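Long-range contacts in alpha-fucosidase (Bifidobacterium bifidum, PDB 2EAC), which probably hydrolyses alpha-L-fucosidic linkages, the chain studied here being the family 95 glycoside hydrolase part of a longer membrane protein: residues 564-569 against 679-684; 675-680 against 708-713; 719-724 against 759-764; 727-732 against 743-748. All coordinates share one frame; numbering follows the deposited sequence.

Contact 1 of 4, residues 564-569 against 679-684. With DFU ((2S,3R,4S,5R)-2-methylpiperidine-3,4,5-triol), chain E.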
# COMPACT_ATOMS: atom_id res chain seq x y z
N TYR A 564 -0.20 0.89 23.01
CA TYR A 564 -1.17 -0.12 22.71
C TYR A 564 -0.60 -0.91 21.53
O TYR A 564 -0.10 -0.31 20.58
CB TYR A 564 -2.47 0.53 22.27
CG TYR A 564 -3.58 -0.44 21.99
CD1 TYR A 564 -4.02 -1.32 22.97
CD2 TYR A 564 -4.26 -0.45 20.75
CE1 TYR A 564 -5.08 -2.20 22.73
CE2 TYR A 564 -5.31 -1.32 20.51
CZ TYR A 564 -5.71 -2.19 21.51
OH TYR A 564 -6.75 -3.08 21.30
N SER A 565 -0.68 -2.24 21.61
CA SER A 565 -0.23 -3.09 20.51
C SER A 565 -1.40 -3.28 19.53
O SER A 565 -2.42 -3.88 19.88
CB SER A 565 0.26 -4.42 21.06
OG SER A 565 0.97 -5.17 20.07
N PRO A 566 -1.28 -2.73 18.31
CA PRO A 566 -2.42 -2.94 17.42
C PRO A 566 -2.74 -4.43 17.20
O PRO A 566 -1.81 -5.23 17.03
CB PRO A 566 -1.96 -2.28 16.11
CG PRO A 566 -0.92 -1.28 16.53
CD PRO A 566 -0.21 -1.94 17.68
N GLU A 567 -4.01 -4.84 17.31
CA GLU A 567 -5.07 -4.11 17.99
C GLU A 567 -5.67 -5.08 19.03
O GLU A 567 -6.80 -5.52 18.91
CB GLU A 567 -6.13 -3.60 17.00
CG GLU A 567 -5.70 -2.33 16.21
CD GLU A 567 -6.82 -1.71 15.36
OE1 GLU A 567 -6.52 -0.71 14.63
OE2 GLU A 567 -7.98 -2.22 15.40
N GLN A 568 -4.88 -5.41 20.04
CA GLN A 568 -5.31 -6.35 21.08
C GLN A 568 -4.55 -6.10 22.39
O GLN A 568 -3.61 -5.29 22.45
CB GLN A 568 -5.12 -7.82 20.64
CG GLN A 568 -3.65 -8.25 20.61
CD GLN A 568 -3.39 -9.77 20.51
OE1 GLN A 568 -2.24 -10.19 20.35
NE2 GLN A 568 -4.43 -10.58 20.61
N GLY A 569 -4.96 -6.80 23.44
CA GLY A 569 -4.25 -6.72 24.69
C GLY A 569 -4.59 -5.47 25.49
O GLY A 569 -5.55 -4.77 25.18
N HIS A 679 -3.49 -8.86 13.57
CA HIS A 679 -2.21 -8.10 13.63
C HIS A 679 -1.12 -9.00 14.22
O HIS A 679 -1.41 -9.87 15.05
CB HIS A 679 -2.37 -6.84 14.51
CG HIS A 679 -3.24 -5.77 13.91
ND1 HIS A 679 -2.72 -4.67 13.23
CD2 HIS A 679 -4.59 -5.62 13.89
CE1 HIS A 679 -3.72 -3.91 12.81
NE2 HIS A 679 -4.86 -4.46 13.20
N MET A 680 0.12 -8.78 13.79
CA MET A 680 1.26 -9.42 14.43
C MET A 680 2.27 -8.31 14.70
O MET A 680 3.36 -8.28 14.13
CB MET A 680 1.84 -10.52 13.53
CG MET A 680 0.76 -11.55 13.09
SD MET A 680 1.51 -12.96 12.24
CE MET A 680 2.30 -12.13 10.86
N SER A 681 1.87 -7.38 15.57
CA SER A 681 2.51 -6.08 15.66
C SER A 681 3.89 -6.28 16.26
O SER A 681 4.76 -5.44 16.12
CB SER A 681 1.63 -5.12 16.47
OG SER A 681 0.50 -4.73 15.68
N HIS A 682 4.08 -7.43 16.90
CA HIS A 682 5.34 -7.70 17.59
C HIS A 682 6.40 -8.40 16.73
O HIS A 682 7.52 -8.59 17.18
CB HIS A 682 5.08 -8.49 18.86
CG HIS A 682 4.49 -9.84 18.61
ND1 HIS A 682 3.40 -10.03 17.80
CD2 HIS A 682 4.84 -11.06 19.08
CE1 HIS A 682 3.10 -11.32 17.78
NE2 HIS A 682 3.96 -11.96 18.55
N LEU A 683 6.05 -8.73 15.48
CA LEU A 683 6.94 -9.42 14.56
C LEU A 683 7.44 -8.53 13.41
O LEU A 683 8.03 -9.03 12.44
CB LEU A 683 6.26 -10.68 14.01
CG LEU A 683 5.80 -11.73 15.05
CD1 LEU A 683 5.10 -12.91 14.37
CD2 LEU A 683 6.97 -12.27 15.92
N LEU A 684 7.26 -7.22 13.54
CA LEU A 684 7.69 -6.27 12.51
C LEU A 684 9.21 -6.25 12.35
O LEU A 684 9.72 -5.86 11.28
CB LEU A 684 7.15 -4.85 12.79
CG LEU A 684 5.61 -4.65 12.85
CD1 LEU A 684 5.27 -3.17 12.85
CD2 LEU A 684 4.88 -5.37 11.71
C1 DFU E . -7.47 -1.66 11.38
C2 DFU E . -7.43 -3.18 11.22
C3 DFU E . -8.62 -3.68 10.40
C4 DFU E . -8.68 -2.97 9.04
C5 DFU E . -8.72 -1.45 9.22
C6 DFU E . -8.71 -0.72 7.88
O4 DFU E . -7.50 -3.31 8.27
O3 DFU E . -8.52 -5.09 10.22
O2 DFU E . -7.35 -3.81 12.52
N5 DFU E . -7.60 -1.05 10.06
O HOH W 1 -0.51 -7.60 17.34
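Pro566 and Glu567 meet His679 and Ser681 where two loops of the (alpha/alpha)6-barrel catalytic domain of glycoside hydrolase family 95 come together beside the bound iminosugar DFU. Hydrogen bonding across the contact centres on one carbonyl. Ser681 OG donates to Pro566 O at 2.7 Å, while a water donates to the same oxygen and accepts from Ser681 N. Serine suits this place because its short hydroxyl, set anti to its own carbonyl carbon (chi1 -73°), reaches the main chain beside a bulky proline ring. The apolar part is a CH-pi contact: Pro566 CB lies over the imidazole face of His679, 4.2 Å from the ring centroid. The peptide bond before Glu567 is cis, and the glutamate side chain runs to the ligand side. There Glu567 crosses His679 obliquely, its CG 3.8 Å from NE2 of the histidine, with carboxylate and imidazole planes only 18° apart. Its carboxylate is fixed from outside, OE1 by Asn422 and OE2 by a salt bridge to Arg678. Both side chains converge on one ligand hydroxyl: Glu567 OE2 takes a weak bond from DFU O2, and at the imidazole edge His679 NE2 and DFU O2 are hydrogen-bonded at 2.7 Å.

Contact 2 of 4, residues 675-680 against 708-713. With DFU ((2S,3R,4S,5R)-2-methylpiperidine-3,4,5-triol), chain E.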
# COMPACT_ATOMS: atom_id res chain seq x y z
N ASN A 675 -5.59 -18.33 18.93
CA ASN A 675 -4.35 -17.45 18.90
C ASN A 675 -4.15 -16.55 17.66
O ASN A 675 -3.02 -16.14 17.29
CB ASN A 675 -3.11 -18.22 19.29
CG ASN A 675 -3.18 -18.72 20.73
OD1 ASN A 675 -3.15 -17.95 21.67
ND2 ASN A 675 -3.23 -20.03 20.89
N GLN A 676 -5.28 -16.20 17.07
CA GLN A 676 -5.35 -15.87 15.65
C GLN A 676 -5.46 -14.41 15.39
O GLN A 676 -5.93 -14.00 14.32
CB GLN A 676 -6.52 -16.62 14.99
CG GLN A 676 -6.49 -18.16 15.25
CD GLN A 676 -5.19 -18.81 14.79
OE1 GLN A 676 -4.77 -18.61 13.65
NE2 GLN A 676 -4.56 -19.58 15.66
N HIS A 677 -4.99 -13.61 16.34
CA HIS A 677 -5.15 -12.16 16.20
C HIS A 677 -4.63 -11.71 14.83
O HIS A 677 -3.55 -12.10 14.40
CB HIS A 677 -4.47 -11.37 17.31
CG HIS A 677 -4.76 -9.91 17.23
ND1 HIS A 677 -6.06 -9.42 17.19
CD2 HIS A 677 -3.95 -8.84 17.12
CE1 HIS A 677 -6.02 -8.11 17.07
NE2 HIS A 677 -4.75 -7.73 17.03
N ARG A 678 -5.40 -10.88 14.13
CA ARG A 678 -5.06 -10.54 12.76
C ARG A 678 -3.72 -9.80 12.65
O ARG A 678 -2.93 -10.07 11.74
CB ARG A 678 -6.20 -9.76 12.11
CG ARG A 678 -6.65 -8.47 12.83
CD ARG A 678 -8.05 -8.00 12.30
NE ARG A 678 -8.31 -6.67 12.83
CZ ARG A 678 -8.63 -6.41 14.11
NH1 ARG A 678 -8.80 -7.42 14.96
NH2 ARG A 678 -8.78 -5.15 14.51
N HIS A 679 -3.49 -8.86 13.57
CA HIS A 679 -2.21 -8.10 13.63
C HIS A 679 -1.12 -9.00 14.22
O HIS A 679 -1.41 -9.87 15.05
CB HIS A 679 -2.37 -6.84 14.51
CG HIS A 679 -3.24 -5.77 13.91
ND1 HIS A 679 -2.72 -4.67 13.23
CD2 HIS A 679 -4.59 -5.62 13.89
CE1 HIS A 679 -3.72 -3.91 12.81
NE2 HIS A 679 -4.86 -4.46 13.20
N MET A 680 0.12 -8.78 13.79
CA MET A 680 1.26 -9.42 14.43
C MET A 680 2.27 -8.31 14.70
O MET A 680 3.36 -8.28 14.13
CB MET A 680 1.84 -10.52 13.53
CG MET A 680 0.76 -11.55 13.09
SD MET A 680 1.51 -12.96 12.24
CE MET A 680 2.30 -12.13 10.86
N ARG A 708 3.62 -19.63 14.12
CA ARG A 708 2.83 -20.87 14.14
C ARG A 708 1.57 -20.67 14.97
O ARG A 708 0.47 -21.00 14.54
CB ARG A 708 3.66 -22.06 14.69
CG ARG A 708 4.60 -22.71 13.66
CD ARG A 708 5.52 -23.85 14.24
NE ARG A 708 6.94 -23.68 13.81
CZ ARG A 708 7.41 -23.89 12.57
NH1 ARG A 708 6.64 -24.33 11.56
NH2 ARG A 708 8.69 -23.69 12.32
N TYR A 709 1.73 -20.10 16.18
CA TYR A 709 0.57 -19.79 17.01
C TYR A 709 -0.43 -18.84 16.34
O TYR A 709 -1.65 -19.02 16.47
CB TYR A 709 1.03 -19.23 18.34
CG TYR A 709 1.51 -20.29 19.31
CD1 TYR A 709 0.67 -21.37 19.67
CD2 TYR A 709 2.78 -20.21 19.91
CE1 TYR A 709 1.10 -22.34 20.59
CE2 TYR A 709 3.22 -21.19 20.85
CZ TYR A 709 2.36 -22.25 21.17
OH TYR A 709 2.75 -23.21 22.08
N ARG A 710 0.09 -17.82 15.62
CA ARG A 710 -0.75 -16.86 14.88
C ARG A 710 -1.46 -17.43 13.64
O ARG A 710 -2.37 -16.79 13.11
CB ARG A 710 0.08 -15.62 14.50
CG ARG A 710 0.27 -14.59 15.63
CD ARG A 710 -1.07 -13.92 16.01
NE ARG A 710 -0.92 -12.51 16.38
CZ ARG A 710 -0.49 -12.09 17.56
NH1 ARG A 710 -0.16 -12.97 18.50
NH2 ARG A 710 -0.36 -10.80 17.80
N CYS A 711 -1.07 -18.61 13.15
CA CYS A 711 -1.65 -19.11 11.88
C CYS A 711 -2.30 -20.48 11.96
O CYS A 711 -3.09 -20.85 11.07
CB CYS A 711 -0.57 -19.16 10.76
SG CYS A 711 0.37 -17.66 10.54
N PHE A 712 -1.93 -21.24 13.00
CA PHE A 712 -2.28 -22.68 13.15
C PHE A 712 -2.97 -23.01 14.47
O PHE A 712 -2.65 -22.44 15.50
CB PHE A 712 -1.02 -23.56 13.07
CG PHE A 712 -0.41 -23.64 11.68
CD1 PHE A 712 -0.84 -24.60 10.77
CD2 PHE A 712 0.61 -22.76 11.30
CE1 PHE A 712 -0.28 -24.68 9.50
CE2 PHE A 712 1.18 -22.84 10.03
CZ PHE A 712 0.73 -23.80 9.13
N LYS A 713 -3.92 -23.93 14.43
CA LYS A 713 -4.42 -24.59 15.65
C LYS A 713 -4.03 -26.05 15.54
O LYS A 713 -4.65 -26.82 14.80
CB LYS A 713 -5.92 -24.47 15.74
CG LYS A 713 -6.39 -23.14 16.20
CD LYS A 713 -7.87 -23.21 16.46
CE LYS A 713 -8.48 -21.82 16.52
NZ LYS A 713 -9.96 -21.93 16.57
C1 DFU E . -7.47 -1.66 11.38
C2 DFU E . -7.43 -3.18 11.22
C3 DFU E . -8.62 -3.68 10.40
C4 DFU E . -8.68 -2.97 9.04
C5 DFU E . -8.72 -1.45 9.22
C6 DFU E . -8.71 -0.72 7.88
O4 DFU E . -7.50 -3.31 8.27
O3 DFU E . -8.52 -5.09 10.22
O2 DFU E . -7.35 -3.81 12.52
N5 DFU E . -7.60 -1.05 10.06
O HOH W 2 -0.78 -15.65 19.05
O HOH W 3 -2.74 -21.33 18.07
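Arg710 of helix 700-711 grips the backbone carbonyl of His679 side-on with two nitrogens. Arg710 NE donates to His679 O at 3.0 Å, in the carbonyl plane. NH2 of Arg710 adds a second bond to His679 O at 3.1 Å, tilted 31° from that plane, and the oxygen lies in the plane of the guanidinium. Arg710 starts out away from 675-680, and bends at chi2 (-67°) and chi3 return its guanidinium to that loop. NH2 also forms a salt bridge with Glu652, and NH1 donates to a water that in turn donates to Asn675 O. His677 CB lies over one guanidinium face, while Met680 slides past the aliphatic part, SD 3.8 Å from Arg710 CB.

In this (alpha/alpha)6-barrel domain Arg710 is a second-shell residue, holding the backbone of His679, whose ring meets the ligand. Arg678 belongs to the first shell, donating from NH2 to DFU O2 at 2.8 Å and from NE to DFU O3.

Farther along, a water accepts from Asn675 ND2 and donates to both Tyr709 O and Phe712 O, while Asn675 OD1 is bonded to Tyr671. Gln676, bent at chi2, curls its amide back to the backbone of 709-713, where NE2 makes a weak bond to Phe712 O at 3.4 Å. Its OE1 faces another acceptor, Arg710 O, which is instead hydrogen-bonded by Arg728.

Contact 3 of 4, residues 719-724 against 759-764. With DFU ((2S,3R,4S,5R)-2-methylpiperidine-3,4,5-triol), chain E.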
# COMPACT_ATOMS: atom_id res chain seq x y z
N SER A 719 -7.77 -19.44 8.77
CA SER A 719 -7.96 -18.31 7.88
C SER A 719 -7.87 -17.00 8.64
O SER A 719 -7.77 -16.98 9.87
CB SER A 719 -9.31 -18.42 7.17
OG SER A 719 -9.42 -17.40 6.18
N ASN A 720 -7.91 -15.89 7.90
CA ASN A 720 -7.85 -14.55 8.51
C ASN A 720 -8.26 -13.48 7.47
O ASN A 720 -8.62 -13.81 6.36
CB ASN A 720 -6.43 -14.28 9.10
CG ASN A 720 -6.49 -13.57 10.44
OD1 ASN A 720 -7.12 -12.52 10.58
ND2 ASN A 720 -5.84 -14.15 11.44
N THR A 721 -8.24 -12.21 7.82
CA THR A 721 -8.54 -11.14 6.83
C THR A 721 -7.48 -11.21 5.72
O THR A 721 -6.35 -11.62 5.95
CB THR A 721 -8.50 -9.74 7.48
OG1 THR A 721 -7.15 -9.40 7.82
CG2 THR A 721 -9.30 -9.69 8.77
N GLY A 722 -7.82 -10.77 4.52
CA GLY A 722 -6.86 -10.76 3.42
C GLY A 722 -5.52 -10.11 3.74
O GLY A 722 -4.47 -10.65 3.35
N TRP A 723 -5.54 -8.97 4.42
CA TRP A 723 -4.29 -8.29 4.76
C TRP A 723 -3.49 -9.07 5.82
O TRP A 723 -2.24 -9.07 5.79
CB TRP A 723 -4.52 -6.84 5.21
CG TRP A 723 -5.14 -6.63 6.57
CD1 TRP A 723 -6.46 -6.32 6.85
CD2 TRP A 723 -4.49 -6.73 7.85
NE1 TRP A 723 -6.66 -6.24 8.21
CE2 TRP A 723 -5.47 -6.47 8.85
CE3 TRP A 723 -3.17 -7.04 8.25
CZ2 TRP A 723 -5.18 -6.49 10.20
CZ3 TRP A 723 -2.89 -7.05 9.61
CH2 TRP A 723 -3.89 -6.78 10.57
N ALA A 724 -4.20 -9.69 6.76
CA ALA A 724 -3.57 -10.45 7.83
C ALA A 724 -2.88 -11.66 7.20
O ALA A 724 -1.78 -12.03 7.59
CB ALA A 724 -4.60 -10.87 8.85
N ASP A 759 -8.80 -8.18 -3.24
CA ASP A 759 -8.60 -8.69 -1.89
C ASP A 759 -9.74 -8.24 -0.97
O ASP A 759 -10.26 -7.15 -1.12
CB ASP A 759 -7.26 -8.18 -1.33
CG ASP A 759 -7.08 -8.53 0.11
OD1 ASP A 759 -6.71 -9.69 0.37
OD2 ASP A 759 -7.34 -7.65 0.99
N TYR A 760 -10.13 -9.09 -0.02
CA TYR A 760 -11.14 -8.70 0.93
C TYR A 760 -10.85 -8.98 2.40
O TYR A 760 -10.12 -9.92 2.78
CB TYR A 760 -12.53 -9.20 0.53
CG TYR A 760 -12.84 -10.70 0.69
CD1 TYR A 760 -13.25 -11.23 1.91
CD2 TYR A 760 -12.83 -11.55 -0.43
CE1 TYR A 760 -13.60 -12.58 2.03
CE2 TYR A 760 -13.20 -12.90 -0.33
CZ TYR A 760 -13.56 -13.41 0.91
OH TYR A 760 -13.92 -14.74 1.01
N HIS A 761 -11.41 -8.13 3.23
CA HIS A 761 -11.21 -8.21 4.65
C HIS A 761 -12.20 -9.20 5.36
O HIS A 761 -11.74 -9.94 6.21
CB HIS A 761 -11.24 -6.77 5.19
CG HIS A 761 -11.07 -6.64 6.66
ND1 HIS A 761 -12.06 -7.01 7.55
CD2 HIS A 761 -10.07 -6.11 7.40
CE1 HIS A 761 -11.65 -6.75 8.78
NE2 HIS A 761 -10.45 -6.19 8.72
N ALA A 762 -13.51 -9.27 5.05
CA ALA A 762 -14.30 -8.41 4.17
C ALA A 762 -14.63 -7.06 4.84
O ALA A 762 -14.56 -6.92 6.08
CB ALA A 762 -15.63 -9.15 3.77
N PRO A 763 -15.00 -6.05 4.04
CA PRO A 763 -15.19 -5.97 2.58
C PRO A 763 -13.86 -5.81 1.79
O PRO A 763 -12.78 -6.03 2.34
CB PRO A 763 -16.06 -4.71 2.43
CG PRO A 763 -15.58 -3.80 3.54
CD PRO A 763 -15.31 -4.76 4.70
N PHE A 764 -13.98 -5.47 0.50
CA PHE A 764 -12.83 -5.14 -0.35
C PHE A 764 -11.90 -4.19 0.36
O PHE A 764 -12.33 -3.12 0.80
CB PHE A 764 -13.32 -4.48 -1.66
CG PHE A 764 -12.24 -3.68 -2.41
CD1 PHE A 764 -10.97 -4.22 -2.65
CD2 PHE A 764 -12.54 -2.41 -2.93
CE1 PHE A 764 -9.98 -3.48 -3.37
CE2 PHE A 764 -11.55 -1.65 -3.65
CZ PHE A 764 -10.27 -2.21 -3.88
C1 DFU E . -7.47 -1.66 11.38
C2 DFU E . -7.43 -3.18 11.22
C3 DFU E . -8.62 -3.68 10.40
C4 DFU E . -8.68 -2.97 9.04
C5 DFU E . -8.72 -1.45 9.22
C6 DFU E . -8.71 -0.72 7.88
O4 DFU E . -7.50 -3.31 8.27
O3 DFU E . -8.52 -5.09 10.22
O2 DFU E . -7.35 -3.81 12.52
N5 DFU E . -7.60 -1.05 10.06
O HOH W 4 -7.87 -7.07 3.77
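Gly722 N donates to Tyr760 O at 3.0 Å, tying the start of helix 722-735 to a loop whose peptide bonds before Ala762 and Pro763 are both cis. Glycine suits this place, because a CB on this backbone would run into Asp759 OD1, which stands 3.2 Å from Gly722 CA, and into Tyr760 O. Thr721 is the helix N-cap and has two tasks. With chi1 at 70°, Thr721 OG1 accepts from Ala724 N, while CG2 sits over the centre of the His761 ring, 3.7 Å from the centroid. A threonine can thus cap with one branch and pack with the other.

The loop and helix start form one wall of the sugar pocket in the (alpha/alpha)6-barrel domain. Trp723 and His761 point the same way, rim to rim with planes 37° apart, and both present ring nitrogens to the same hydroxyl. Trp723 NE1 donates to DFU O3 at 3.0 Å, and His761 NE2 is hydrogen-bonded to DFU O3 at 2.7 Å. His761 ND1 donates to Ala762 O from above the carbonyl plane, which limits the turning of the ring. A leucine in place of His761, having no ring nitrogens to offer DFU O3 or Ala762 O, would probably hold the O3 side of the ligand less firmly. The indole also meets the His679 ring edge-to-face. A water donates to Asp759 OD2 and accepts weakly from Trp723 N.

Contact 4 of 4, residues 727-732 against 743-748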
# COMPACT_ATOMS: atom_id res chain seq x y z
N GLN A 727 0.26 -10.14 5.35
CA GLN A 727 1.40 -10.00 6.28
C GLN A 727 2.03 -11.35 6.64
O GLN A 727 3.26 -11.48 6.74
CB GLN A 727 1.01 -9.22 7.55
CG GLN A 727 2.22 -8.87 8.43
CD GLN A 727 1.84 -8.02 9.62
OE1 GLN A 727 0.74 -7.46 9.67
NE2 GLN A 727 2.73 -7.94 10.62
N ARG A 728 1.19 -12.38 6.82
CA ARG A 728 1.72 -13.70 7.16
C ARG A 728 2.55 -14.29 6.02
O ARG A 728 3.53 -14.98 6.29
CB ARG A 728 0.59 -14.64 7.57
CG ARG A 728 0.04 -14.34 8.96
CD ARG A 728 -1.39 -14.93 9.13
NE ARG A 728 -1.81 -14.86 10.53
CZ ARG A 728 -2.11 -13.74 11.18
NH1 ARG A 728 -2.08 -12.53 10.58
NH2 ARG A 728 -2.45 -13.83 12.45
N ILE A 729 2.17 -14.01 4.76
CA ILE A 729 2.91 -14.55 3.62
C ILE A 729 4.35 -13.98 3.63
O ILE A 729 5.32 -14.73 3.56
CB ILE A 729 2.27 -14.21 2.26
CG1 ILE A 729 0.86 -14.81 2.15
CG2 ILE A 729 3.16 -14.72 1.15
CD1 ILE A 729 0.03 -14.28 1.00
N ASN A 730 4.44 -12.66 3.75
CA ASN A 730 5.71 -11.95 3.86
C ASN A 730 6.58 -12.34 5.07
O ASN A 730 7.82 -12.44 4.95
CB ASN A 730 5.42 -10.45 3.90
CG ASN A 730 5.06 -9.88 2.53
OD1 ASN A 730 5.96 -9.48 1.74
ND2 ASN A 730 3.75 -9.83 2.22
N SER A 731 5.94 -12.51 6.23
CA SER A 731 6.65 -12.89 7.44
C SER A 731 7.22 -14.32 7.32
O SER A 731 8.37 -14.56 7.68
CB SER A 731 5.72 -12.77 8.66
OG SER A 731 5.17 -11.46 8.74
N TRP A 732 6.41 -15.27 6.83
CA TRP A 732 6.89 -16.62 6.62
C TRP A 732 8.01 -16.64 5.59
O TRP A 732 8.97 -17.39 5.75
CB TRP A 732 5.76 -17.60 6.22
CG TRP A 732 4.98 -18.12 7.45
CD1 TRP A 732 3.69 -17.82 7.80
CD2 TRP A 732 5.48 -19.02 8.47
NE1 TRP A 732 3.35 -18.48 8.97
CE2 TRP A 732 4.43 -19.23 9.39
CE3 TRP A 732 6.72 -19.67 8.67
CZ2 TRP A 732 4.58 -20.07 10.53
CZ3 TRP A 732 6.88 -20.50 9.80
CH2 TRP A 732 5.80 -20.71 10.70
N GLN A 743 1.56 -22.22 1.79
CA GLN A 743 0.26 -22.58 2.36
C GLN A 743 -0.54 -21.29 2.57
O GLN A 743 -1.73 -21.29 2.36
CB GLN A 743 0.40 -23.31 3.68
CG GLN A 743 0.96 -24.74 3.58
CD GLN A 743 0.87 -25.43 4.93
OE1 GLN A 743 -0.24 -25.68 5.41
NE2 GLN A 743 2.01 -25.67 5.58
N LEU A 744 0.14 -20.21 2.96
CA LEU A 744 -0.52 -18.90 3.16
C LEU A 744 -0.97 -18.22 1.87
O LEU A 744 -2.08 -17.69 1.82
CB LEU A 744 0.34 -17.99 4.04
CG LEU A 744 0.03 -18.52 5.44
CD1 LEU A 744 1.23 -19.03 6.14
CD2 LEU A 744 -0.87 -17.71 6.35
N VAL A 745 -0.14 -18.24 0.83
CA VAL A 745 -0.54 -17.82 -0.52
C VAL A 745 -1.85 -18.52 -0.95
O VAL A 745 -2.86 -17.89 -1.30
CB VAL A 745 0.58 -18.15 -1.55
CG1 VAL A 745 0.09 -17.88 -2.95
CG2 VAL A 745 1.90 -17.33 -1.26
N GLU A 746 -1.84 -19.84 -0.90
CA GLU A 746 -3.01 -20.64 -1.22
C GLU A 746 -4.22 -20.28 -0.37
O GLU A 746 -5.33 -20.11 -0.90
CB GLU A 746 -2.58 -22.10 -1.02
CG GLU A 746 -3.54 -23.18 -1.35
CD GLU A 746 -2.80 -24.55 -1.33
OE1 GLU A 746 -2.88 -25.29 -2.33
OE2 GLU A 746 -2.11 -24.87 -0.31
N LEU A 747 -4.02 -20.13 0.95
CA LEU A 747 -5.09 -19.71 1.87
C LEU A 747 -5.68 -18.34 1.45
O LEU A 747 -6.90 -18.14 1.47
CB LEU A 747 -4.53 -19.61 3.30
CG LEU A 747 -5.44 -19.24 4.48
CD1 LEU A 747 -6.35 -20.44 4.82
CD2 LEU A 747 -4.67 -18.71 5.74
N GLN A 748 -4.81 -17.40 1.10
CA GLN A 748 -5.27 -16.10 0.63
C GLN A 748 -6.16 -16.17 -0.62
O GLN A 748 -7.21 -15.54 -0.69
CB GLN A 748 -4.09 -15.13 0.41
CG GLN A 748 -4.58 -13.63 0.35
CD GLN A 748 -3.51 -12.67 -0.07
OE1 GLN A 748 -2.71 -12.97 -0.96
NE2 GLN A 748 -3.46 -11.51 0.59
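Ile729 and Leu744 lie alongside each other with their ends pointing opposite ways between two antiparallel helices, Ile729 CG1 lying 3.7 Å from Leu744 CB. The short axes approach to 9.0 Å at 168°, and no hydrogen bond links the segments, so the fit of the side chains carries the contact. With CG1 anti to the carbonyl carbon (chi1 -62°), the isoleucine spreads its two branches over the opposite helix. Ile729 CG2 meets Val745 CG2 at 3.8 Å, the valine side chain standing roughly perpendicular to it, and CD1 reaches Gln748, whose OE1 is hydrogen-bonded to Asn772. A beta-branched residue suits a place with neighbours on two sides; with an alanine here instead of Ile729, a gap would probably open against Leu744 and Val745. Leu744 divides its methyls in turn. Leu744 CD2 touches Arg728 CB at 3.6 Å, and Leu744 CD1 lies against the Trp732 indole. Arg728 contributes only its aliphatic part, for its guanidinium leads away to carbonyls of the 677-678 loop. Consecutive antiparallel helices joined by a short turn make an alpha-hairpin, the kind of helix pairing from which (alpha/alpha)6 barrels are built.

Contacts 1, 2 and 3 all reach DFU: contacts 1 and 2 bond to its O2, and contacts 2 and 3 to its O3. Contacts 1 and 2, their centres 11 Å apart, share His679 and Met680 and are further joined by a hydrogen bond between Glu567 N and His677 NE2. The centres of contacts 2 and 3 are about 14 Å apart, and the two are tied where Asn720 ND2 meets Gln676 O at 2.9 Å. Contact 4 does not touch the ligand; the side chain of Arg728 is about 10 Å from the bound DFU. That helix pair nevertheless backs the pocket: Arg728 NH2 bonds to His677 O at 2.8 Å in contact 2, and Gln748 NE2 holds Gly722 O in contact 3.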